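PDB 4IC4: oxysterol-binding protein homolog 3 from Saccharomyces cerevisiae, which carries lipids in a hydrophobic pocket and transfers them between membranes, coupled to phosphoinositides, helping to maintain the distribution of sterols within the cell. Local coordinates for residues K230-D236 against G247-I253; F101-L106 against W198-T203; R213-P217 against S242-E246; S107-D111 against W283-L288. Numbering follows the deposited sequence.

Contact 1: K230-D236 against G247-I253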
# COMPACT_ATOMS: atom_id res chain seq x y z
N LYS A 230 -0.55 17.31 -17.30
CA LYS A 230 -1.58 16.78 -16.42
C LYS A 230 -2.19 15.54 -17.05
O LYS A 230 -2.33 15.45 -18.27
CB LYS A 230 -2.68 17.82 -16.18
CG LYS A 230 -3.41 18.26 -17.43
CD LYS A 230 -4.63 19.11 -17.09
CE LYS A 230 -5.68 18.29 -16.35
NZ LYS A 230 -6.13 17.12 -17.16
N SER A 231 -2.52 14.57 -16.21
CA SER A 231 -3.13 13.34 -16.68
C SER A 231 -4.45 13.19 -15.94
O SER A 231 -4.50 13.32 -14.71
CB SER A 231 -2.23 12.14 -16.39
OG SER A 231 -2.79 10.94 -16.89
N HIS A 232 -5.52 12.93 -16.68
CA HIS A 232 -6.84 12.78 -16.11
C HIS A 232 -7.32 11.34 -16.28
O HIS A 232 -7.54 10.87 -17.40
CB HIS A 232 -7.80 13.76 -16.80
CG HIS A 232 -9.18 13.76 -16.22
ND1 HIS A 232 -10.15 12.85 -16.59
CD2 HIS A 232 -9.76 14.58 -15.31
CE1 HIS A 232 -11.26 13.09 -15.92
NE2 HIS A 232 -11.05 14.14 -15.14
N ILE A 233 -7.47 10.64 -15.16
CA ILE A 233 -7.90 9.24 -15.18
C ILE A 233 -9.36 9.14 -14.75
O ILE A 233 -9.72 9.57 -13.66
CB ILE A 233 -7.06 8.37 -14.21
CG1 ILE A 233 -5.59 8.41 -14.61
CG2 ILE A 233 -7.56 6.94 -14.24
CD1 ILE A 233 -4.86 9.66 -14.19
N LEU A 234 -10.19 8.58 -15.63
CA LEU A 234 -11.61 8.42 -15.33
C LEU A 234 -12.00 6.95 -15.37
O LEU A 234 -11.74 6.26 -16.35
CB LEU A 234 -12.47 9.21 -16.32
CG LEU A 234 -12.32 8.92 -17.82
CD1 LEU A 234 -13.46 9.58 -18.58
CD2 LEU A 234 -10.97 9.43 -18.32
N PHE A 235 -12.61 6.47 -14.29
CA PHE A 235 -13.02 5.08 -14.20
C PHE A 235 -14.45 4.90 -14.70
O PHE A 235 -15.30 5.77 -14.49
CB PHE A 235 -12.90 4.60 -12.76
CG PHE A 235 -11.49 4.65 -12.23
CD1 PHE A 235 -10.57 3.68 -12.60
CD2 PHE A 235 -11.08 5.69 -11.41
CE1 PHE A 235 -9.25 3.75 -12.16
CE2 PHE A 235 -9.77 5.76 -10.96
CZ PHE A 235 -8.85 4.79 -11.34
N ASP A 236 -14.71 3.78 -15.37
CA ASP A 236 -16.04 3.49 -15.89
C ASP A 236 -17.06 3.45 -14.77
O ASP A 236 -16.77 2.97 -13.67
CB ASP A 236 -16.05 2.14 -16.62
CG ASP A 236 -15.26 2.16 -17.91
OD1 ASP A 236 -14.78 3.24 -18.30
OD2 ASP A 236 -15.12 1.08 -18.53
N GLY A 247 -12.85 -1.06 -16.33
CA GLY A 247 -12.23 -0.22 -17.34
C GLY A 247 -12.01 1.22 -16.94
O GLY A 247 -12.62 1.73 -15.99
N PHE A 248 -11.11 1.89 -17.65
CA PHE A 248 -10.82 3.29 -17.36
C PHE A 248 -10.12 3.93 -18.56
O PHE A 248 -9.58 3.23 -19.42
CB PHE A 248 -9.94 3.40 -16.11
CG PHE A 248 -8.55 2.86 -16.29
CD1 PHE A 248 -7.54 3.65 -16.84
CD2 PHE A 248 -8.25 1.55 -15.93
CE1 PHE A 248 -6.26 3.14 -17.01
CE2 PHE A 248 -6.98 1.03 -16.10
CZ PHE A 248 -5.98 1.83 -16.64
N LYS A 249 -10.16 5.25 -18.61
CA LYS A 249 -9.54 6.01 -19.69
C LYS A 249 -8.60 7.04 -19.09
O LYS A 249 -8.83 7.53 -17.98
CB LYS A 249 -10.61 6.72 -20.52
CG LYS A 249 -11.59 5.79 -21.23
CD LYS A 249 -10.91 4.98 -22.32
CE LYS A 249 -11.93 4.20 -23.14
NZ LYS A 249 -11.29 3.43 -24.24
N VAL A 250 -7.54 7.36 -19.81
CA VAL A 250 -6.58 8.35 -19.35
C VAL A 250 -6.38 9.39 -20.44
O VAL A 250 -6.09 9.05 -21.59
CB VAL A 250 -5.21 7.71 -19.03
CG1 VAL A 250 -4.27 8.76 -18.45
CG2 VAL A 250 -5.39 6.55 -18.06
N SER A 251 -6.53 10.66 -20.07
CA SER A 251 -6.35 11.75 -21.01
C SER A 251 -5.11 12.53 -20.60
O SER A 251 -5.07 13.12 -19.51
CB SER A 251 -7.57 12.67 -21.01
OG SER A 251 -8.74 11.96 -21.39
N ILE A 252 -4.09 12.52 -21.45
CA ILE A 252 -2.84 13.22 -21.17
C ILE A 252 -2.87 14.59 -21.82
O ILE A 252 -3.02 14.71 -23.04
CB ILE A 252 -1.63 12.44 -21.72
CG1 ILE A 252 -1.57 11.05 -21.08
CG2 ILE A 252 -0.35 13.21 -21.44
CD1 ILE A 252 -1.38 11.06 -19.58
N ILE A 253 -2.72 15.63 -21.01
CA ILE A 253 -2.75 17.00 -21.52
C ILE A 253 -1.46 17.75 -21.23
O ILE A 253 -1.23 18.21 -20.11
CB ILE A 253 -3.93 17.79 -20.89
CG1 ILE A 253 -5.24 17.05 -21.15
CG2 ILE A 253 -3.98 19.19 -21.48
CD1 ILE A 253 -5.61 16.92 -22.61
O HOH W 1 -15.62 -1.43 -17.14
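Ile233, Phe235, Phe248, Val250 and Ile252 form the apolar face of a β-hairpin in the curled antiparallel sheet of the OSBP-related domain. Ile233 CG1 lies 3.9 Å from Val250 CG2, while Phe235 CD1 reaches Phe248 CB at 3.6 Å. Branched and aromatic side chains suit this face because helix 94-104 covers most of it, Ile103 packing on Ile233 and Phe248, and Ile95 on Ile252, while Phe235 packs against Leu106 and Pro201. Ser231, the one polar residue here, is small enough to fit beside Ile252 and bonds Ser99 of that helix through its hydroxyl.

Hydrogen-bonded pairs Lys230-Ile253, His232-Ser251 and Leu234-Lys249 alternate with the non-hydrogen-bonded pairs Ser231-Ile252, Ile233-Val250 and Phe235-Phe248; the axes of strands 230-235 and 247-253 run antiparallel, 165° between their directions and 4.6 Å apart at closest approach. The bonds His232 N to Ser251 O and Ser251 N to His232 O are both 2.9 Å.

The other face carries Lys230, His232, Lys249 and Ser251 together with Leu234 and Ile253; it is mixed and more open to solvent. Lys249 turns its amine to a salt bridge with Glu276, and Lys230 CG covers Ile253 CB at 3.5 Å. At the far end Asp236 N bonds Gly247 O at 3.0 Å. Gly247 leaves room for the Asp236 carboxylate, and one water accepts from Gly247 N and donates to Asp236 OD2, each at 2.9 Å.

Contact 2: F101-L106 against W198-T203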
# COMPACT_ATOMS: atom_id res chain seq x y z
N PHE A 101 1.71 3.81 -13.40
CA PHE A 101 2.15 3.45 -12.05
C PHE A 101 1.09 3.81 -11.02
O PHE A 101 0.78 3.02 -10.14
CB PHE A 101 3.46 4.16 -11.71
CG PHE A 101 3.93 3.91 -10.30
CD1 PHE A 101 4.54 2.71 -9.96
CD2 PHE A 101 3.74 4.87 -9.31
CE1 PHE A 101 4.94 2.46 -8.65
CE2 PHE A 101 4.14 4.63 -8.00
CZ PHE A 101 4.75 3.42 -7.67
N ALA A 102 0.54 5.02 -11.14
CA ALA A 102 -0.47 5.50 -10.20
C ALA A 102 -1.72 4.63 -10.13
O ALA A 102 -2.32 4.48 -9.07
CB ALA A 102 -0.86 6.93 -10.54
N ILE A 103 -2.10 4.05 -11.26
CA ILE A 103 -3.28 3.20 -11.34
C ILE A 103 -2.99 1.74 -10.99
O ILE A 103 -3.85 1.03 -10.47
CB ILE A 103 -3.88 3.25 -12.77
CG1 ILE A 103 -4.35 4.66 -13.09
CG2 ILE A 103 -5.02 2.25 -12.89
CD1 ILE A 103 -4.74 4.87 -14.54
N SER A 104 -1.76 1.30 -11.27
CA SER A 104 -1.38 -0.10 -11.07
C SER A 104 -1.69 -0.74 -9.72
O SER A 104 -2.02 -1.93 -9.68
CB SER A 104 0.10 -0.30 -11.39
OG SER A 104 0.94 0.36 -10.46
N PHE A 105 -1.58 0.01 -8.64
CA PHE A 105 -1.82 -0.58 -7.32
C PHE A 105 -3.22 -1.18 -7.18
O PHE A 105 -3.43 -2.10 -6.39
CB PHE A 105 -1.59 0.45 -6.21
CG PHE A 105 -2.77 1.33 -5.96
CD1 PHE A 105 -3.09 2.37 -6.82
CD2 PHE A 105 -3.60 1.10 -4.86
CE1 PHE A 105 -4.21 3.16 -6.61
CE2 PHE A 105 -4.73 1.89 -4.64
CZ PHE A 105 -5.04 2.92 -5.51
N LEU A 106 -4.19 -0.66 -7.94
CA LEU A 106 -5.56 -1.17 -7.86
C LEU A 106 -5.65 -2.64 -8.23
O LEU A 106 -6.53 -3.35 -7.74
CB LEU A 106 -6.47 -0.37 -8.79
CG LEU A 106 -6.75 1.08 -8.42
CD1 LEU A 106 -7.43 1.78 -9.59
CD2 LEU A 106 -7.62 1.13 -7.17
N TRP A 198 0.06 13.17 -6.91
CA TRP A 198 -1.29 12.67 -7.07
C TRP A 198 -1.79 12.08 -5.76
O TRP A 198 -1.00 11.73 -4.88
CB TRP A 198 -1.37 11.63 -8.19
CG TRP A 198 -0.77 10.28 -7.89
CD1 TRP A 198 -1.41 9.19 -7.36
CD2 TRP A 198 0.58 9.86 -8.14
NE1 TRP A 198 -0.55 8.13 -7.27
CE2 TRP A 198 0.68 8.51 -7.74
CE3 TRP A 198 1.71 10.51 -8.66
CZ2 TRP A 198 1.88 7.79 -7.85
CZ3 TRP A 198 2.90 9.78 -8.77
CH2 TRP A 198 2.97 8.44 -8.36
N THR A 199 -3.11 12.03 -5.63
CA THR A 199 -3.76 11.43 -4.47
C THR A 199 -4.38 10.16 -5.03
O THR A 199 -4.98 10.19 -6.11
CB THR A 199 -4.87 12.35 -3.91
OG1 THR A 199 -4.28 13.51 -3.32
CG2 THR A 199 -5.69 11.62 -2.85
N GLN A 200 -4.22 9.04 -4.33
CA GLN A 200 -4.79 7.80 -4.84
C GLN A 200 -6.30 7.92 -5.00
O GLN A 200 -6.98 8.55 -4.19
CB GLN A 200 -4.42 6.63 -3.92
CG GLN A 200 -2.99 6.17 -4.14
CD GLN A 200 -2.64 4.89 -3.42
OE1 GLN A 200 -1.60 4.28 -3.70
NE2 GLN A 200 -3.48 4.48 -2.48
N PRO A 201 -6.85 7.30 -6.05
CA PRO A 201 -8.29 7.36 -6.30
C PRO A 201 -9.14 6.69 -5.23
O PRO A 201 -8.67 5.82 -4.50
CB PRO A 201 -8.43 6.67 -7.65
CG PRO A 201 -7.35 5.65 -7.61
CD PRO A 201 -6.18 6.44 -7.04
N THR A 202 -10.39 7.11 -5.16
CA THR A 202 -11.35 6.57 -4.21
C THR A 202 -11.78 5.20 -4.70
O THR A 202 -11.93 4.98 -5.90
CB THR A 202 -12.61 7.46 -4.13
OG1 THR A 202 -12.23 8.80 -3.75
CG2 THR A 202 -13.60 6.91 -3.12
N THR A 203 -11.97 4.27 -3.77
CA THR A 203 -12.43 2.93 -4.12
C THR A 203 -13.66 2.65 -3.27
O THR A 203 -13.87 3.29 -2.24
CB THR A 203 -11.37 1.85 -3.85
OG1 THR A 203 -10.97 1.89 -2.48
CG2 THR A 203 -10.16 2.06 -4.75
O HOH W 2 -0.71 5.00 -6.77
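Two aromatic platforms, Trp198 and Phe105, shape this buried interface between the end of helix 94-104 and the segment 198-203. Ala102 is the small knob that lets the helix come close to the indole: its CB sits 3.7 Å from the centroid of the five-membered ring, 21° off the normal, a CH-pi contact, close because a methyl group is all that stands between helix and indole. Beside it the Phe101 ring turns its edge to the indole, CD2 to Trp198 CZ2 3.8 Å. Phe105 fills the next hollow, with the Gln200 amide over one face and Pro201 at its edge, Phe105 CE1 to Pro201 CD 3.9 Å. Leu106 then fits between Pro201 and Thr203, its CD2 3.6 Å from Thr203 CG2. A gap near the tryptophan holds a water that accepts from Trp198 NE1 at 3.2 Å and has Ala102 O (2.9 Å) and Gln200 OE1 (3.3 Å) among its possible acceptors. The arrangement is that of a helix plugging the interior of a curled β-sheet, as in the β-barrel of the OSBP-related domain.

Contact 3: R213-P217 against S242-E246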
# COMPACT_ATOMS: atom_id res chain seq x y z
N ARG A 213 -18.35 -10.15 -1.99
CA ARG A 213 -17.84 -8.80 -1.81
C ARG A 213 -16.76 -8.51 -2.84
O ARG A 213 -16.06 -9.41 -3.29
CB ARG A 213 -17.25 -8.66 -0.40
CG ARG A 213 -18.27 -8.79 0.72
CD ARG A 213 -17.59 -9.03 2.06
NE ARG A 213 -16.55 -8.05 2.33
CZ ARG A 213 -15.80 -8.04 3.44
NH1 ARG A 213 -15.99 -8.96 4.37
NH2 ARG A 213 -14.86 -7.12 3.59
N TYR A 214 -16.63 -7.24 -3.21
CA TYR A 214 -15.61 -6.83 -4.17
C TYR A 214 -15.37 -5.33 -4.09
O TYR A 214 -16.15 -4.59 -3.50
CB TYR A 214 -16.01 -7.23 -5.60
CG TYR A 214 -17.19 -6.47 -6.18
CD1 TYR A 214 -17.01 -5.22 -6.78
CD2 TYR A 214 -18.47 -7.00 -6.13
CE1 TYR A 214 -18.09 -4.53 -7.32
CE2 TYR A 214 -19.56 -6.31 -6.67
CZ TYR A 214 -19.36 -5.08 -7.26
OH TYR A 214 -20.44 -4.40 -7.79
N MET A 215 -14.27 -4.89 -4.69
CA MET A 215 -13.91 -3.48 -4.70
C MET A 215 -13.73 -2.96 -6.11
O MET A 215 -13.37 -3.71 -7.01
CB MET A 215 -12.62 -3.25 -3.92
CG MET A 215 -12.78 -3.34 -2.42
SD MET A 215 -11.19 -3.26 -1.57
CE MET A 215 -10.65 -1.61 -2.01
N GLU A 216 -13.99 -1.67 -6.29
CA GLU A 216 -13.82 -1.05 -7.59
C GLU A 216 -13.54 0.44 -7.41
O GLU A 216 -14.04 1.07 -6.47
CB GLU A 216 -15.09 -1.24 -8.45
CG GLU A 216 -16.28 -0.41 -8.01
CD GLU A 216 -17.52 -0.67 -8.85
OE1 GLU A 216 -18.46 0.15 -8.80
OE2 GLU A 216 -17.57 -1.72 -9.54
N PRO A 217 -12.71 1.02 -8.28
CA PRO A 217 -12.39 2.44 -8.18
C PRO A 217 -13.58 3.24 -8.71
O PRO A 217 -14.37 2.73 -9.51
CB PRO A 217 -11.16 2.59 -9.06
CG PRO A 217 -11.41 1.58 -10.13
CD PRO A 217 -11.93 0.38 -9.36
N SER A 242 -23.76 -3.74 -15.00
CA SER A 242 -22.49 -4.02 -15.67
C SER A 242 -21.47 -4.74 -14.79
O SER A 242 -20.31 -4.89 -15.18
CB SER A 242 -21.89 -2.72 -16.21
OG SER A 242 -21.71 -1.77 -15.17
N GLY A 243 -21.89 -5.18 -13.61
CA GLY A 243 -20.98 -5.87 -12.71
C GLY A 243 -19.88 -4.95 -12.20
O GLY A 243 -20.06 -3.74 -12.14
N ARG A 244 -18.75 -5.53 -11.82
CA ARG A 244 -17.63 -4.75 -11.31
C ARG A 244 -17.03 -3.85 -12.39
O ARG A 244 -16.79 -4.29 -13.52
CB ARG A 244 -16.53 -5.67 -10.76
CG ARG A 244 -15.30 -4.92 -10.23
CD ARG A 244 -14.28 -5.86 -9.59
NE ARG A 244 -13.66 -6.76 -10.55
CZ ARG A 244 -12.76 -7.70 -10.22
NH1 ARG A 244 -12.39 -7.86 -8.96
NH2 ARG A 244 -12.25 -8.48 -11.17
N SER A 245 -16.79 -2.59 -12.05
CA SER A 245 -16.19 -1.65 -12.98
C SER A 245 -14.70 -1.94 -13.06
O SER A 245 -13.99 -1.84 -12.06
CB SER A 245 -16.40 -0.21 -12.50
OG SER A 245 -15.65 0.69 -13.30
N GLU A 246 -14.23 -2.28 -14.26
CA GLU A 246 -12.81 -2.60 -14.44
C GLU A 246 -12.09 -1.72 -15.46
O GLU A 246 -10.86 -1.62 -15.44
CB GLU A 246 -12.67 -4.07 -14.83
CG GLU A 246 -13.08 -5.01 -13.72
CD GLU A 246 -13.02 -6.47 -14.12
OE1 GLU A 246 -12.19 -6.82 -14.98
OE2 GLU A 246 -13.80 -7.27 -13.57
O HOH W 3 -20.24 -2.44 -9.47
O HOH W 4 -12.41 -6.22 -6.55
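Glu216 adopts a p, t conformation that extends its carboxylate to the loop 242-246, where OE2 accepts a hydrogen bond from Ser245 N at 2.8 Å with a nearly straight N-H...O angle of 176°. A glutamate is long enough to reach this NH, and its OE1 makes a salt bridge with Lys206. Tyr214, also p at chi1, points the same way; its OH lies 2.6 Å from a water that has Glu216 OE2 (2.8 Å) and Gly243 O (3.0 Å) among its possible acceptors. Gly243, at a phi of 67°, takes a turn hard for most residues. Arg244 starts extended (t, t) and bends at chi3 (p): its CG packs 3.9 Å from Tyr214 CD1, its NE salt-bridges Glu246 OE2 at 3.1 Å, and NH1 reaches Arg110 O and a water held by Met215 N. The contact joins the loop of hairpin 230-235/247-253, where Ser245 OG bonds Asp236 O, to neighbouring strand 214-225 of the OSBP-related domain's curled sheet, which pairs here with strand 203-206.

Contact 4: S107-D111 against W283-L288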
# COMPACT_ATOMS: atom_id res chain seq x y z
N SER A 107 -4.73 -3.10 -9.06
CA SER A 107 -4.72 -4.48 -9.53
C SER A 107 -4.64 -5.56 -8.46
O SER A 107 -4.96 -6.72 -8.73
CB SER A 107 -3.58 -4.69 -10.54
OG SER A 107 -2.31 -4.53 -9.92
N ILE A 108 -4.22 -5.21 -7.25
CA ILE A 108 -4.14 -6.23 -6.21
C ILE A 108 -5.52 -6.72 -5.79
O ILE A 108 -5.65 -7.74 -5.12
CB ILE A 108 -3.38 -5.74 -4.94
CG1 ILE A 108 -4.12 -4.58 -4.27
CG2 ILE A 108 -1.95 -5.35 -5.31
CD1 ILE A 108 -3.54 -4.18 -2.93
N TYR A 109 -6.55 -6.00 -6.22
CA TYR A 109 -7.92 -6.38 -5.88
C TYR A 109 -8.63 -7.07 -7.04
O TYR A 109 -9.85 -7.25 -7.00
CB TYR A 109 -8.71 -5.14 -5.46
CG TYR A 109 -8.13 -4.45 -4.25
CD1 TYR A 109 -8.09 -5.09 -3.02
CD2 TYR A 109 -7.58 -3.16 -4.35
CE1 TYR A 109 -7.51 -4.49 -1.91
CE2 TYR A 109 -7.00 -2.55 -3.24
CZ TYR A 109 -6.97 -3.22 -2.02
OH TYR A 109 -6.39 -2.65 -0.91
N ARG A 110 -7.88 -7.48 -8.06
CA ARG A 110 -8.51 -8.15 -9.19
C ARG A 110 -9.18 -9.45 -8.78
O ARG A 110 -10.26 -9.78 -9.29
CB ARG A 110 -7.51 -8.36 -10.34
CG ARG A 110 -6.26 -9.19 -10.05
CD ARG A 110 -5.37 -9.07 -11.29
NE ARG A 110 -4.13 -9.85 -11.30
CZ ARG A 110 -3.03 -9.54 -10.63
NH1 ARG A 110 -2.99 -8.46 -9.86
NH2 ARG A 110 -1.93 -10.27 -10.80
N ASP A 111 -8.56 -10.19 -7.88
CA ASP A 111 -9.18 -11.41 -7.38
C ASP A 111 -10.00 -10.93 -6.19
O ASP A 111 -9.44 -10.50 -5.17
CB ASP A 111 -8.14 -12.43 -6.90
CG ASP A 111 -8.78 -13.74 -6.47
OD1 ASP A 111 -9.82 -13.69 -5.79
OD2 ASP A 111 -8.23 -14.82 -6.80
N TRP A 283 1.46 -1.20 -19.51
CA TRP A 283 1.52 -1.96 -18.27
C TRP A 283 0.60 -3.17 -18.32
O TRP A 283 -0.45 -3.13 -18.97
CB TRP A 283 1.11 -1.05 -17.10
CG TRP A 283 0.73 -1.78 -15.83
CD1 TRP A 283 1.58 -2.29 -14.89
CD2 TRP A 283 -0.60 -2.09 -15.39
NE1 TRP A 283 0.86 -2.90 -13.89
CE2 TRP A 283 -0.48 -2.79 -14.17
CE3 TRP A 283 -1.88 -1.85 -15.91
CZ2 TRP A 283 -1.59 -3.26 -13.46
CZ3 TRP A 283 -2.98 -2.31 -15.20
CH2 TRP A 283 -2.83 -3.01 -13.99
N GLU A 284 0.99 -4.23 -17.61
CA GLU A 284 0.20 -5.45 -17.53
C GLU A 284 0.39 -6.03 -16.13
O GLU A 284 1.46 -5.88 -15.54
CB GLU A 284 0.68 -6.48 -18.56
CG GLU A 284 0.58 -6.04 -20.00
CD GLU A 284 1.25 -7.02 -20.95
OE1 GLU A 284 2.48 -7.21 -20.82
OE2 GLU A 284 0.55 -7.60 -21.81
N VAL A 285 -0.64 -6.67 -15.60
CA VAL A 285 -0.54 -7.26 -14.27
C VAL A 285 0.46 -8.41 -14.25
O VAL A 285 0.75 -9.01 -15.29
CB VAL A 285 -1.91 -7.79 -13.76
CG1 VAL A 285 -2.91 -6.64 -13.66
CG2 VAL A 285 -2.43 -8.88 -14.69
N GLY A 286 0.98 -8.70 -13.07
CA GLY A 286 1.92 -9.79 -12.91
C GLY A 286 1.16 -11.04 -12.52
O GLY A 286 0.01 -11.24 -12.93
N ASP A 287 1.78 -11.88 -11.71
CA ASP A 287 1.15 -13.12 -11.29
C ASP A 287 0.60 -13.10 -9.87
O ASP A 287 1.06 -12.34 -9.01
CB ASP A 287 2.13 -14.28 -11.40
CG ASP A 287 2.69 -14.45 -12.80
OD1 ASP A 287 1.90 -14.40 -13.76
OD2 ASP A 287 3.92 -14.63 -12.93
N LEU A 288 -0.40 -13.95 -9.64
CA LEU A 288 -0.99 -14.12 -8.33
C LEU A 288 -0.39 -15.44 -7.85
O LEU A 288 0.19 -16.18 -8.64
CB LEU A 288 -2.51 -14.28 -8.42
CG LEU A 288 -3.31 -13.07 -8.91
CD1 LEU A 288 -4.79 -13.41 -8.91
CD2 LEU A 288 -3.03 -11.87 -8.00
O HOH W 5 0.66 -9.47 -9.78
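Arg110 lays its guanidinium between two apolar side chains, with Val285 CB over one face, 3.8 Å from CZ, and Leu288 CD2 over the opposite face, 3.4 Å from NH2. The sandwich joins the turn after helix 94-104 to the chain leaving strand 281-284, the last strand of the large curled sheet of the OSBP-related domain. Arginine suits the place because its flat group can be covered by hydrocarbon on both faces while its nitrogens bond in the plane. Its NH1 donates to Ser107 O at 2.9 Å, bracing the turn in which Arg110 N also bonds Ser107 O. Ser107 itself is compact enough to sit against the sheet: its CB touches the edge of the Trp283 indole at CZ2 (3.8 Å) and Val285 CG1 (3.7 Å), while its hydroxyl bonds Ser104 O. Further out, Asp111 CB meets Leu288 CD1 at 4.0 Å, its carboxylate turning to Thr113. A water accepts from Arg110 NH2 at 2.9 Å and lies 3.0 Å from Asp287 O.

In the fold
Contact 2 is the most buried of the four, relying on aromatic and aliphatic packing around one trapped water. Contact 1 shares that interior on one face, where Ile103 and Leu106 of contact 2 meet Ile233, Phe248 and Phe235, but its other face is partly open and polar, and regular backbone bonding holds its strands. Contacts 3 and 4 are partly buried and tie loops to the sheet through charged side chains and waters; they meet where the Arg244 guanidinium reaches the turn at Arg110. Contacts 2 and 4 continue along one segment, 101-111, from helix into turn, whereas contacts 1 and 3 use successive parts of 242-253. All four reach the same antiparallel sheet.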